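Local atomic coordinates of SecB-like chaperone Rv1957 (Mycobacterium tuberculosis, PDB entry 5MTW), a protein that acts as a homotetrameric chaperone of a toxin-antitoxin system that prevents aggregation of the antitoxin HigA1 and is required for neutralisation of the toxin HigB1. Residues 59-64 with 69-74; 110-115 with 129-134; 146-151 with 158-163; 139-144 with 163-168. All blocks are in the same frame, centred on the assembly; numbering follows the deposited sequence.

In the fold
From the N terminus, interaction 1 closes first, across the short turn between strands 50-62 and 69-82, and makes them a beta hairpin. Interaction 2 follows in series: it closes the connection from strand 99-114 to helix 125-154 and sets that helix on the sheet. Backbone contact between strands 69-82 and 99-114 makes interactions 1 and 2 touch, their centres about 7 Å apart. Beyond the helix the chain doubles back along it. Interaction 3 closes the tighter return and is nested inside the wider one closed by interaction 4; both share Glu-163. Interaction 4 also touches interactions 1 and 2, whereas interaction 3 touches neither.

Interaction 1. Residues 59-64 with 69-74; sequences AVDADP and AFVVRI
The shortest polar bond here runs from Arg-73 NE to Asp-61 OD2, at 2.7 Å. Its companion joins Arg-73 NH2 to Asp-61 OD1 over 2.8 Å, so the guanidinium grips the carboxylate side-on, one nitrogen to each oxygen. Both oxygens are met on their syn sides, and the two planes differ by only 13°, the geometry of a bidentate salt bridge. A bend in the arginine chain (chi3 -82°) brings NE round to the aspartate, which stands two residues along from the arginine's own pairing partner, Ala-59. The methyl of Ala-59 lies over one guanidinium face, CB 3.8 Å from Arg-73 NH2. Glu-107 is a second anionic partner, in a salt bridge with Arg-73 NH1, so the guanidinium is held between two carboxylates and its rotation is restricted.

Beneath these side chains the backbones form antiparallel hydrogen-bonded pairs, Ala-59 with Arg-73 and Asp-61 with Val-71. The second is symmetrical: Asp-61 N to Val-71 O and Val-71 N to Asp-61 O each measure 2.8 Å. Val-60 faces Val-72 in a non-hydrogen-bonded pair. On that opposite face the packing is apolar, with Val-60 CG2 approaching Phe-70 CD2 at 3.9 Å and Ala-62 CB reaching Phe-70 CB at 3.8 Å.

This is the end of a beta hairpin with two different surfaces. Asp-61 and Val-71 pack against the bound antitoxin peptide, while Phe-70 and Val-72 turn to helix 125-154, against Leu-128 and Leu-140 respectively. Strand 99-114 continues the sheet beside strand 69-82, through backbone bonds of Phe-70 with Phe-112 and Val-72 with Ala-110.

Interaction 2. Residues 110-115 with 129-134; sequences ALFDYH and TAYAAT
Phe-112 and Tyr-131 carry this contact alone, as a T-shaped (edge-to-face) aromatic pair. The tyrosine presents its edge to a face of the phenylalanine: the planes stand at 82° and the ring centroids are 5.3 Å apart. The approach is off-centre. Tyr-131 CE2 sits above the rim of the phenylalanine ring, 3.6 Å from Phe-112 CE2, and the hydroxyl passes outside the ring beside the CD2-CE2 bond, with Tyr-131 OH 3.5 Å from Phe-112 CE2.

Two different first torsions bring the rings together. Phe-112 holds CG opposite its carbonyl carbon (chi1 -62°), which carries the ring out from the strand toward the helix. Tyr-131 instead extends CG away from its backbone nitrogen (chi1 -177°) and lets the long ring span the gap from helix to sheet.

The pair belongs to the core of the SecB-like fold, where a long helix lies on one face of a four-stranded antiparallel sheet. Leu-111, the strand neighbour of Phe-112, belongs to the opposite face and packs on an aromatic side chain of the bound peptide.

Phe-70, from the adjacent strand, meets Phe-112 with its ring nearly parallel, on the same side as the tyrosine. Tyr-131 is also packed by Leu-22 and Ala-23 of helix 20-25, and Ile-164 of the second subunit packs on it at the subunit interface.

Interaction 3. Residues 146-151 with 158-163; sequences EYVYDL and PPLTLE
Apolar packing joins Val-148 to Leu-160: Val-148 CG1 lies 3.7 Å from Leu-160 CD2, the two side chains running alongside each other and pointing the same way. In the valine, CG1 is the branch opposite the backbone nitrogen (chi1 171°), which turns it to Leu-160. The other branch, CG2, makes a looser contact of 4.4 Å with Leu-162 CD1. A third apolar contact is at the tyrosine, where Pro-159 CB reaches Tyr-149 CE1 at 3.8 Å, the proline crossing the ring at a slant.

The polar atoms approach carbon, and no hydrogen bond links the two segments. Leu-160 O receives a CA-H...O contact from Tyr-149 CA at 3.3 Å, with an angle of 132° at the hydrogen; the same oxygen lies near the plane of the tyrosine ring, at its edge. Thr-161 OG1 comes within 3.4 Å of Tyr-149 CD1, the two side chains lying side by side. A backbone-to-side-chain hydrogen bond, Leu-160 N to Thr-152 OG1, holds the returning chain to the same helix just outside the segment.

Contacts between subunits add to this. Tyr-149 stacks on Tyr-149 of the third subunit, and its main-chain oxygen is hydrogen-bonded to that residue's hydroxyl.

The returning segment also meets the bound peptide: Leu-160 packs on an aromatic side chain and Thr-161 on a basic one. It occupies a place like that of the SecB loop that lines the substrate groove, but runs on as an extended C-terminal tail, probably serving as one wall of the peptide site.

Interaction 4. Residues 139-144 with 163-168; sequences ALYPYI and EILSRP
One face of the Tyr-141 ring is covered by Leu-165, and the ring's hydroxyl edge meets the carbonyl of Glu-163. Leu-165 CD1 stands 3.7 Å from the ring centroid and 26° off the normal, a CH-pi contact displaced toward the rim. Its closest ring atom is Tyr-141 CE1, at 3.3 Å; Leu-165 CG meets Tyr-141 CZ at 3.4 Å, so branch point and methyl cover the face together, the side chains crossing at about a right angle.

At the edge, Tyr-141 OH donates to Glu-163 O over a short 2.5 Å. The donor lies in the carbonyl plane (C=O...O 151°), and the bond fixes where the hydroxyl end lies; the leucine over the face restricts ring flipping. CG, opposite the backbone nitrogen (chi1 -177°), gives the reach. Glu-163 OE1 is hydrogen-bonded elsewhere, to Tyr-52 OH.

The helix is kinked here: Pro-142 has no N-H to give, and Tyr-143 N bonds to Leu-140 O, which also takes Ile-144 N. Leu-140 and Ile-144 pack on side chains of strands 69-82 and 99-114, while Tyr-141 holds the C-terminal segment outside. Leu-165 and Arg-167 also pack on Phe-138 of the helix, and Tyr-143 of the second subunit touches both Tyr-141 and Ile-164.

Interaction 1. Residues 59-64 with 69-74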
loop_
_atom_site.group_PDB
_atom_site.type_symbol
_atom_site.label_atom_id
_atom_site.label_comp_id
_atom_site.label_asym_id
_atom_site.label_seq_id
_atom_site.Cartn_x
_atom_site.Cartn_y
_atom_site.Cartn_z
ATOM N N ALA A 59 -21.964 1.204 -9.157
ATOM C CA ALA A 59 -23.225 0.734 -8.680
ATOM C C ALA A 59 -23.450 1.454 -7.374
ATOM O O ALA A 59 -22.501 1.978 -6.770
ATOM C CB ALA A 59 -23.195 -0.775 -8.553
ATOM N N VAL A 60 -24.697 1.600 -6.966
ATOM C CA VAL A 60 -24.969 2.220 -5.645
ATOM C C VAL A 60 -25.955 1.260 -4.894
ATOM O O VAL A 60 -26.787 0.607 -5.503
ATOM C CB VAL A 60 -25.392 3.697 -5.768
ATOM C CG1 VAL A 60 -26.674 3.866 -6.557
ATOM C CG2 VAL A 60 -25.557 4.371 -4.395
ATOM N N ASP A 61 -25.763 1.093 -3.602
ATOM C CA ASP A 61 -26.702 0.275 -2.783
ATOM C C ASP A 61 -27.247 1.213 -1.760
ATOM O O ASP A 61 -26.481 1.888 -1.003
ATOM C CB ASP A 61 -26.023 -0.906 -2.054
ATOM C CG ASP A 61 -25.250 -1.814 -2.954
ATOM O OD1 ASP A 61 -25.822 -2.272 -3.967
ATOM O OD2 ASP A 61 -24.053 -2.094 -2.633
ATOM N N ALA A 62 -28.573 1.317 -1.730
ATOM C CA ALA A 62 -29.252 2.195 -0.833
ATOM C C ALA A 62 -30.603 1.649 -0.452
ATOM O O ALA A 62 -31.120 0.768 -1.096
ATOM C CB ALA A 62 -29.382 3.549 -1.489
ATOM N N ASP A 63 -31.150 2.118 0.636
ATOM C CA ASP A 63 -32.548 1.773 0.961
ATOM C C ASP A 63 -32.991 2.909 1.822
ATOM O O ASP A 63 -32.983 2.783 3.014
ATOM C CB ASP A 63 -32.630 0.473 1.748
ATOM C CG ASP A 63 -34.119 0.087 2.172
ATOM O OD1 ASP A 63 -35.191 0.766 1.870
ATOM O OD2 ASP A 63 -34.154 -0.943 2.864
ATOM N N PRO A 64 -33.262 4.048 1.190
ATOM C CA PRO A 64 -33.355 5.310 1.912
ATOM C C PRO A 64 -34.534 5.459 2.866
ATOM O O PRO A 64 -34.484 6.313 3.759
ATOM C CB PRO A 64 -33.384 6.382 0.804
ATOM C CG PRO A 64 -33.431 5.667 -0.496
ATOM C CD PRO A 64 -33.227 4.210 -0.268
ATOM N N ALA A 69 -28.045 5.693 4.941
ATOM C CA ALA A 69 -26.648 5.392 4.551
ATOM C C ALA A 69 -26.717 4.724 3.167
ATOM O O ALA A 69 -27.677 4.021 2.861
ATOM C CB ALA A 69 -25.939 4.522 5.569
ATOM N N PHE A 70 -25.701 4.988 2.335
ATOM C CA PHE A 70 -25.546 4.268 1.090
ATOM C C PHE A 70 -24.124 3.913 0.745
ATOM O O PHE A 70 -23.163 4.551 1.184
ATOM C CB PHE A 70 -26.179 5.012 -0.066
ATOM C CG PHE A 70 -25.635 6.387 -0.298
ATOM C CD1 PHE A 70 -26.050 7.438 0.453
ATOM C CD2 PHE A 70 -24.703 6.614 -1.304
ATOM C CE1 PHE A 70 -25.558 8.741 0.247
ATOM C CE2 PHE A 70 -24.225 7.903 -1.538
ATOM C CZ PHE A 70 -24.651 8.953 -0.756
ATOM N N VAL A 71 -24.010 2.934 -0.135
ATOM C CA VAL A 71 -22.685 2.478 -0.563
ATOM C C VAL A 71 -22.478 2.639 -2.054
ATOM O O VAL A 71 -23.287 2.167 -2.842
ATOM C CB VAL A 71 -22.534 0.972 -0.245
ATOM C CG1 VAL A 71 -21.158 0.437 -0.727
ATOM C CG2 VAL A 71 -22.646 0.782 1.240
ATOM N N VAL A 72 -21.401 3.296 -2.438
ATOM C CA VAL A 72 -20.966 3.388 -3.846
ATOM C C VAL A 72 -19.920 2.338 -4.086
ATOM O O VAL A 72 -18.907 2.257 -3.324
ATOM C CB VAL A 72 -20.387 4.778 -4.208
ATOM C CG1 VAL A 72 -19.914 4.791 -5.676
ATOM C CG2 VAL A 72 -21.483 5.797 -3.979
ATOM N N ARG A 73 -20.148 1.510 -5.117
ATOM C CA ARG A 73 -19.249 0.427 -5.472
ATOM C C ARG A 73 -18.750 0.658 -6.898
ATOM O O ARG A 73 -19.527 1.062 -7.804
ATOM C CB ARG A 73 -19.948 -0.973 -5.404
ATOM C CG ARG A 73 -20.333 -1.478 -4.061
ATOM C CD ARG A 73 -20.857 -2.921 -4.130
ATOM N NE ARG A 73 -22.259 -2.935 -4.518
ATOM C CZ ARG A 73 -22.741 -3.413 -5.673
ATOM N NH1 ARG A 73 -21.935 -3.986 -6.573
ATOM N NH2 ARG A 73 -24.059 -3.311 -5.910
ATOM N N ILE A 74 -17.471 0.438 -7.094
ATOM C CA ILE A 74 -16.907 0.378 -8.452
ATOM C C ILE A 74 -16.186 -0.946 -8.633
ATOM O O ILE A 74 -15.256 -1.290 -7.862
ATOM C CB ILE A 74 -15.997 1.588 -8.792
ATOM C CG1 ILE A 74 -16.853 2.864 -8.616
ATOM C CG2 ILE A 74 -15.452 1.454 -10.220
ATOM C CD1 ILE A 74 -16.084 4.130 -8.688
#

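Interaction 2. Residues 110-115 with 129-134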
loop_
_atom_site.group_PDB
_atom_site.type_symbol
_atom_site.label_atom_id
_atom_site.label_comp_id
_atom_site.label_asym_id
_atom_site.label_seq_id
_atom_site.Cartn_x
_atom_site.Cartn_y
_atom_site.Cartn_z
ATOM N N ALA A 110 -17.247 2.542 -1.167
ATOM C CA ALA A 110 -17.314 3.726 -0.344
ATOM C C ALA A 110 -18.712 3.890 0.390
ATOM O O ALA A 110 -19.813 3.820 -0.210
ATOM C CB ALA A 110 -16.928 4.972 -1.158
ATOM N N LEU A 111 -18.624 4.125 1.687
ATOM C CA LEU A 111 -19.790 4.213 2.599
ATOM C C LEU A 111 -20.070 5.717 2.870
ATOM O O LEU A 111 -19.157 6.446 3.195
ATOM C CB LEU A 111 -19.453 3.553 3.920
ATOM C CG LEU A 111 -20.544 3.611 5.035
ATOM C CD1 LEU A 111 -21.846 3.008 4.508
ATOM C CD2 LEU A 111 -20.102 2.919 6.306
ATOM N N PHE A 112 -21.303 6.152 2.651
ATOM C CA PHE A 112 -21.690 7.498 2.906
ATOM C C PHE A 112 -22.927 7.455 3.770
ATOM O O PHE A 112 -23.722 6.490 3.707
ATOM C CB PHE A 112 -22.131 8.220 1.644
ATOM C CG PHE A 112 -21.069 8.348 0.610
ATOM C CD1 PHE A 112 -20.799 7.290 -0.221
ATOM C CD2 PHE A 112 -20.356 9.528 0.455
ATOM C CE1 PHE A 112 -19.844 7.392 -1.210
ATOM C CE2 PHE A 112 -19.428 9.658 -0.532
ATOM C CZ PHE A 112 -19.121 8.560 -1.359
ATOM N N ASP A 113 -23.126 8.515 4.511
ATOM C CA ASP A 113 -24.442 8.701 5.056
ATOM C C ASP A 113 -24.890 10.177 4.870
ATOM O O ASP A 113 -24.129 11.035 4.322
ATOM C CB ASP A 113 -24.565 8.091 6.442
ATOM C CG ASP A 113 -23.552 8.627 7.427
ATOM O OD1 ASP A 113 -23.212 9.814 7.334
ATOM O OD2 ASP A 113 -23.131 7.839 8.316
ATOM N N TYR A 114 -26.158 10.429 5.180
ATOM C CA TYR A 114 -26.710 11.798 5.079
ATOM C C TYR A 114 -27.779 12.103 6.152
ATOM O O TYR A 114 -28.288 11.210 6.815
ATOM C CB TYR A 114 -27.293 12.004 3.699
ATOM C CG TYR A 114 -28.422 11.050 3.401
ATOM C CD1 TYR A 114 -29.753 11.336 3.800
ATOM C CD2 TYR A 114 -28.175 9.842 2.776
ATOM C CE1 TYR A 114 -30.779 10.435 3.558
ATOM C CE2 TYR A 114 -29.185 8.955 2.505
ATOM C CZ TYR A 114 -30.469 9.237 2.909
ATOM O OH TYR A 114 -31.421 8.343 2.573
ATOM N N HIS A 115 -28.075 13.397 6.297
ATOM C CA HIS A 115 -29.035 13.978 7.282
ATOM C C HIS A 115 -30.093 14.727 6.478
ATOM O O HIS A 115 -29.735 15.612 5.710
ATOM C CB HIS A 115 -28.308 14.980 8.207
ATOM N N THR A 129 -27.787 7.700 -7.989
ATOM C CA THR A 129 -27.025 7.341 -9.221
ATOM C C THR A 129 -26.154 8.506 -9.687
ATOM O O THR A 129 -24.991 8.333 -9.901
ATOM C CB THR A 129 -27.964 6.827 -10.331
ATOM O OG1 THR A 129 -28.487 5.565 -9.907
ATOM C CG2 THR A 129 -27.247 6.596 -11.626
ATOM N N ALA A 130 -26.675 9.721 -9.711
ATOM C CA ALA A 130 -25.874 10.853 -10.192
ATOM C C ALA A 130 -24.686 11.123 -9.232
ATOM O O ALA A 130 -23.560 11.477 -9.662
ATOM C CB ALA A 130 -26.737 12.096 -10.299
ATOM N N TYR A 131 -24.979 11.001 -7.931
ATOM C CA TYR A 131 -23.990 11.310 -6.893
ATOM C C TYR A 131 -22.875 10.311 -6.960
ATOM O O TYR A 131 -21.754 10.714 -6.832
ATOM C CB TYR A 131 -24.589 11.323 -5.490
ATOM C CG TYR A 131 -23.614 11.703 -4.357
ATOM C CD1 TYR A 131 -23.289 13.036 -4.093
ATOM C CD2 TYR A 131 -22.997 10.725 -3.597
ATOM C CE1 TYR A 131 -22.435 13.386 -3.053
ATOM C CE2 TYR A 131 -22.118 11.043 -2.568
ATOM C CZ TYR A 131 -21.847 12.370 -2.278
ATOM O OH TYR A 131 -20.984 12.672 -1.253
ATOM N N ALA A 132 -23.221 9.026 -7.181
ATOM C CA ALA A 132 -22.297 7.897 -7.319
ATOM C C ALA A 132 -21.418 8.074 -8.523
ATOM O O ALA A 132 -20.201 7.806 -8.479
ATOM C CB ALA A 132 -23.015 6.547 -7.433
ATOM N N ALA A 133 -22.049 8.535 -9.600
ATOM C CA ALA A 133 -21.345 8.768 -10.864
ATOM C C ALA A 133 -20.366 9.914 -10.823
ATOM O O ALA A 133 -19.510 10.040 -11.695
ATOM C CB ALA A 133 -22.370 8.997 -11.994
ATOM N N THR A 134 -20.525 10.820 -9.886
ATOM C CA THR A 134 -19.669 11.972 -9.801
ATOM C C THR A 134 -18.787 11.905 -8.554
ATOM O O THR A 134 -17.667 11.434 -8.638
ATOM C CB THR A 134 -20.514 13.244 -9.822
ATOM O OG1 THR A 134 -21.449 13.209 -8.755
ATOM C CG2 THR A 134 -21.324 13.357 -11.185
#

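Interaction 3. Residues 146-151 with 158-163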
loop_
_atom_site.group_PDB
_atom_site.type_symbol
_atom_site.label_atom_id
_atom_site.label_comp_id
_atom_site.label_asym_id
_atom_site.label_seq_id
_atom_site.Cartn_x
_atom_site.Cartn_y
_atom_site.Cartn_z
ATOM N N GLU A 146 -4.124 3.289 -6.615
ATOM C CA GLU A 146 -3.120 2.822 -5.680
ATOM C C GLU A 146 -3.103 1.276 -5.650
ATOM O O GLU A 146 -2.061 0.651 -5.552
ATOM C CB GLU A 146 -3.310 3.367 -4.274
ATOM C CG GLU A 146 -2.204 2.937 -3.304
ATOM C CD GLU A 146 -2.415 1.548 -2.695
ATOM O OE1 GLU A 146 -3.565 1.079 -2.641
ATOM O OE2 GLU A 146 -1.430 0.887 -2.255
ATOM N N TYR A 147 -4.280 0.675 -5.755
ATOM C CA TYR A 147 -4.354 -0.747 -5.721
ATOM C C TYR A 147 -3.700 -1.408 -6.954
ATOM O O TYR A 147 -3.048 -2.455 -6.847
ATOM C CB TYR A 147 -5.867 -1.189 -5.512
ATOM C CG TYR A 147 -5.938 -2.641 -5.339
ATOM C CD1 TYR A 147 -5.382 -3.257 -4.209
ATOM C CD2 TYR A 147 -6.527 -3.450 -6.283
ATOM C CE1 TYR A 147 -5.390 -4.644 -4.053
ATOM C CE2 TYR A 147 -6.547 -4.810 -6.136
ATOM C CZ TYR A 147 -5.967 -5.409 -5.017
ATOM O OH TYR A 147 -5.961 -6.825 -4.977
ATOM N N VAL A 148 -3.916 -0.807 -8.132
ATOM C CA VAL A 148 -3.323 -1.280 -9.333
ATOM C C VAL A 148 -1.792 -1.202 -9.267
ATOM O O VAL A 148 -1.113 -2.079 -9.688
ATOM C CB VAL A 148 -3.943 -0.644 -10.563
ATOM C CG1 VAL A 148 -3.187 -0.982 -11.822
ATOM C CG2 VAL A 148 -5.403 -1.122 -10.751
ATOM N N TYR A 149 -1.309 -0.115 -8.670
ATOM C CA TYR A 149 0.110 0.127 -8.570
ATOM C C TYR A 149 0.702 -0.929 -7.623
ATOM O O TYR A 149 1.748 -1.494 -7.873
ATOM C CB TYR A 149 0.376 1.552 -8.048
ATOM C CG TYR A 149 1.814 1.782 -7.709
ATOM C CD1 TYR A 149 2.749 2.085 -8.680
ATOM C CD2 TYR A 149 2.247 1.708 -6.402
ATOM C CE1 TYR A 149 4.044 2.348 -8.336
ATOM C CE2 TYR A 149 3.555 1.949 -6.050
ATOM C CZ TYR A 149 4.465 2.266 -7.027
ATOM O OH TYR A 149 5.808 2.509 -6.678
ATOM N N ASP A 150 -0.001 -1.192 -6.524
ATOM C CA ASP A 150 0.498 -2.138 -5.504
ATOM C C ASP A 150 0.502 -3.568 -6.070
ATOM O O ASP A 150 1.472 -4.296 -5.931
ATOM C CB ASP A 150 -0.291 -2.031 -4.245
ATOM C CG ASP A 150 0.023 -3.155 -3.214
ATOM O OD1 ASP A 150 -0.528 -4.238 -3.353
ATOM O OD2 ASP A 150 0.848 -3.004 -2.320
ATOM N N LEU A 151 -0.604 -3.920 -6.732
ATOM C CA LEU A 151 -0.732 -5.247 -7.282
ATOM C C LEU A 151 0.233 -5.567 -8.337
ATOM O O LEU A 151 0.871 -6.690 -8.361
ATOM C CB LEU A 151 -2.170 -5.373 -7.814
ATOM C CG LEU A 151 -2.705 -6.716 -8.250
ATOM C CD1 LEU A 151 -2.557 -7.894 -7.247
ATOM C CD2 LEU A 151 -4.193 -6.456 -8.596
ATOM N N PRO A 158 6.101 -4.649 -14.466
ATOM C CA PRO A 158 6.425 -3.203 -14.438
ATOM C C PRO A 158 5.261 -2.538 -13.728
ATOM O O PRO A 158 4.099 -2.779 -14.076
ATOM C CB PRO A 158 6.444 -2.828 -15.912
ATOM C CG PRO A 158 6.946 -4.111 -16.511
ATOM C CD PRO A 158 6.133 -5.162 -15.857
ATOM N N PRO A 159 5.553 -1.668 -12.777
ATOM C CA PRO A 159 4.459 -1.001 -12.032
ATOM C C PRO A 159 3.580 -0.119 -12.928
ATOM O O PRO A 159 4.083 0.680 -13.701
ATOM C CB PRO A 159 5.207 -0.224 -10.943
ATOM C CG PRO A 159 6.457 -1.009 -10.739
ATOM C CD PRO A 159 6.875 -1.398 -12.158
ATOM N N LEU A 160 2.273 -0.420 -12.926
ATOM C CA LEU A 160 1.311 0.334 -13.651
ATOM C C LEU A 160 0.751 1.460 -12.782
ATOM O O LEU A 160 0.108 1.203 -11.738
ATOM C CB LEU A 160 0.110 -0.514 -14.028
ATOM C CG LEU A 160 -0.993 0.239 -14.765
ATOM C CD1 LEU A 160 -0.354 0.981 -15.932
ATOM C CD2 LEU A 160 -1.935 -0.759 -15.337
ATOM N N THR A 161 1.000 2.691 -13.220
ATOM C CA THR A 161 0.405 3.855 -12.554
ATOM C C THR A 161 -0.689 4.477 -13.439
ATOM O O THR A 161 -0.391 5.073 -14.471
ATOM C CB THR A 161 1.514 4.901 -12.177
ATOM O OG1 THR A 161 2.431 4.284 -11.297
ATOM C CG2 THR A 161 0.945 6.068 -11.504
ATOM N N LEU A 162 -1.951 4.298 -13.064
ATOM C CA LEU A 162 -3.037 4.837 -13.868
ATOM C C LEU A 162 -2.902 6.368 -13.970
ATOM O O LEU A 162 -2.271 7.042 -13.093
ATOM C CB LEU A 162 -4.397 4.423 -13.306
ATOM C CG LEU A 162 -4.626 2.945 -13.176
ATOM C CD1 LEU A 162 -6.070 2.774 -12.595
ATOM C CD2 LEU A 162 -4.415 2.269 -14.564
ATOM N N GLU A 163 -3.471 6.878 -15.038
ATOM C CA GLU A 163 -3.546 8.316 -15.272
ATOM C C GLU A 163 -4.414 9.027 -14.207
ATOM O O GLU A 163 -5.398 8.476 -13.649
ATOM C CB GLU A 163 -4.126 8.620 -16.658
ATOM C CG GLU A 163 -3.654 7.655 -17.736
ATOM C CD GLU A 163 -4.620 6.430 -17.970
ATOM O OE1 GLU A 163 -4.920 5.513 -17.052
ATOM O OE2 GLU A 163 -5.080 6.398 -19.154
#

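Interaction 4. Residues 139-144 with 163-168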
loop_
_atom_site.group_PDB
_atom_site.type_symbol
_atom_site.label_atom_id
_atom_site.label_comp_id
_atom_site.label_asym_id
_atom_site.label_seq_id
_atom_site.Cartn_x
_atom_site.Cartn_y
_atom_site.Cartn_z
ATOM N N ALA A 139 -14.092 9.965 -5.671
ATOM C CA ALA A 139 -13.541 9.626 -4.355
ATOM C C ALA A 139 -12.761 8.282 -4.366
ATOM O O ALA A 139 -11.731 8.050 -3.647
ATOM C CB ALA A 139 -14.682 9.534 -3.363
ATOM N N LEU A 140 -13.324 7.366 -5.109
ATOM C CA LEU A 140 -12.853 5.980 -5.146
ATOM C C LEU A 140 -11.679 5.815 -6.117
ATOM O O LEU A 140 -10.821 4.972 -5.924
ATOM C CB LEU A 140 -13.974 5.018 -5.560
ATOM C CG LEU A 140 -14.953 4.598 -4.430
ATOM C CD1 LEU A 140 -16.162 3.827 -4.985
ATOM C CD2 LEU A 140 -14.126 3.754 -3.455
ATOM N N TYR A 141 -11.639 6.607 -7.182
ATOM C CA TYR A 141 -10.623 6.446 -8.182
ATOM C C TYR A 141 -9.198 6.400 -7.630
ATOM O O TYR A 141 -8.430 5.552 -8.048
ATOM C CB TYR A 141 -10.756 7.480 -9.349
ATOM C CG TYR A 141 -9.734 7.241 -10.422
ATOM C CD1 TYR A 141 -9.919 6.257 -11.367
ATOM C CD2 TYR A 141 -8.598 8.000 -10.507
ATOM C CE1 TYR A 141 -8.988 6.030 -12.342
ATOM C CE2 TYR A 141 -7.644 7.772 -11.485
ATOM C CZ TYR A 141 -7.850 6.777 -12.408
ATOM O OH TYR A 141 -7.045 6.540 -13.459
ATOM N N PRO A 142 -8.862 7.270 -6.636
ATOM C CA PRO A 142 -7.448 7.210 -6.160
ATOM C C PRO A 142 -7.099 5.880 -5.439
ATOM O O PRO A 142 -5.993 5.396 -5.514
ATOM C CB PRO A 142 -7.360 8.404 -5.207
ATOM C CG PRO A 142 -8.329 9.366 -5.758
ATOM C CD PRO A 142 -9.484 8.561 -6.325
ATOM N N TYR A 143 -8.109 5.231 -4.853
ATOM C CA TYR A 143 -7.893 3.990 -4.195
ATOM C C TYR A 143 -7.697 2.864 -5.175
ATOM O O TYR A 143 -6.946 1.858 -4.959
ATOM C CB TYR A 143 -9.088 3.621 -3.320
ATOM C CG TYR A 143 -9.191 4.543 -2.132
ATOM C CD1 TYR A 143 -9.814 5.782 -2.263
ATOM C CD2 TYR A 143 -8.679 4.181 -0.893
ATOM C CE1 TYR A 143 -9.917 6.673 -1.177
ATOM C CE2 TYR A 143 -8.789 5.049 0.203
ATOM C CZ TYR A 143 -9.410 6.290 0.060
ATOM O OH TYR A 143 -9.526 7.128 1.183
ATOM N N ILE A 144 -8.359 3.050 -6.290
ATOM C CA ILE A 144 -8.290 2.088 -7.388
ATOM C C ILE A 144 -6.913 2.171 -8.034
ATOM O O ILE A 144 -6.315 1.213 -8.289
ATOM C CB ILE A 144 -9.391 2.291 -8.466
ATOM C CG1 ILE A 144 -10.755 1.776 -7.938
ATOM C CG2 ILE A 144 -9.026 1.555 -9.749
ATOM C CD1 ILE A 144 -12.001 2.319 -8.673
ATOM N N GLU A 163 -3.471 6.878 -15.038
ATOM C CA GLU A 163 -3.546 8.316 -15.272
ATOM C C GLU A 163 -4.414 9.027 -14.207
ATOM O O GLU A 163 -5.398 8.476 -13.649
ATOM C CB GLU A 163 -4.126 8.620 -16.658
ATOM C CG GLU A 163 -3.654 7.655 -17.736
ATOM C CD GLU A 163 -4.620 6.430 -17.970
ATOM O OE1 GLU A 163 -4.920 5.513 -17.052
ATOM O OE2 GLU A 163 -5.080 6.398 -19.154
ATOM N N ILE A 164 -4.027 10.242 -13.897
ATOM C CA ILE A 164 -4.869 11.106 -13.091
ATOM C C ILE A 164 -6.159 11.496 -13.883
ATOM O O ILE A 164 -6.083 12.077 -14.933
ATOM C CB ILE A 164 -4.067 12.371 -12.635
ATOM C CG1 ILE A 164 -2.805 11.940 -11.888
ATOM C CG2 ILE A 164 -4.939 13.201 -11.755
ATOM C CD1 ILE A 164 -3.077 11.116 -10.616
ATOM N N LEU A 165 -7.338 11.091 -13.432
ATOM C CA LEU A 165 -8.561 11.411 -14.175
ATOM C C LEU A 165 -9.014 12.834 -13.906
ATOM O O LEU A 165 -9.144 13.195 -12.736
ATOM C CB LEU A 165 -9.679 10.398 -13.844
ATOM C CG LEU A 165 -9.314 9.051 -14.504
ATOM C CD1 LEU A 165 -10.473 8.052 -14.535
ATOM C CD2 LEU A 165 -8.701 9.212 -15.916
ATOM N N SER A 166 -9.219 13.624 -14.989
ATOM C CA SER A 166 -9.884 14.951 -14.937
ATOM C C SER A 166 -11.336 14.910 -14.447
ATOM O O SER A 166 -12.106 14.103 -14.886
ATOM C CB SER A 166 -9.953 15.599 -16.337
ATOM O OG SER A 166 -8.907 16.519 -16.571
ATOM N N ARG A 167 -11.719 15.866 -13.623
ATOM C CA ARG A 167 -13.108 16.076 -13.275
ATOM C C ARG A 167 -13.582 17.498 -13.601
ATOM O O ARG A 167 -12.914 18.431 -13.239
ATOM C CB ARG A 167 -13.191 15.875 -11.796
ATOM C CG ARG A 167 -14.593 15.841 -11.288
ATOM C CD ARG A 167 -14.477 15.761 -9.812
ATOM N NE ARG A 167 -15.774 15.651 -9.171
ATOM C CZ ARG A 167 -15.893 15.364 -7.888
ATOM N NH1 ARG A 167 -14.782 15.160 -7.145
ATOM N NH2 ARG A 167 -17.097 15.272 -7.357
ATOM N N PRO A 168 -14.746 17.680 -14.248
ATOM C CA PRO A 168 -15.273 19.080 -14.287
ATOM C C PRO A 168 -15.434 19.712 -12.873
ATOM O O PRO A 168 -16.201 19.198 -12.060
ATOM C CB PRO A 168 -16.636 18.934 -14.976
ATOM C CG PRO A 168 -16.981 17.474 -14.911
ATOM C CD PRO A 168 -15.680 16.713 -14.857
#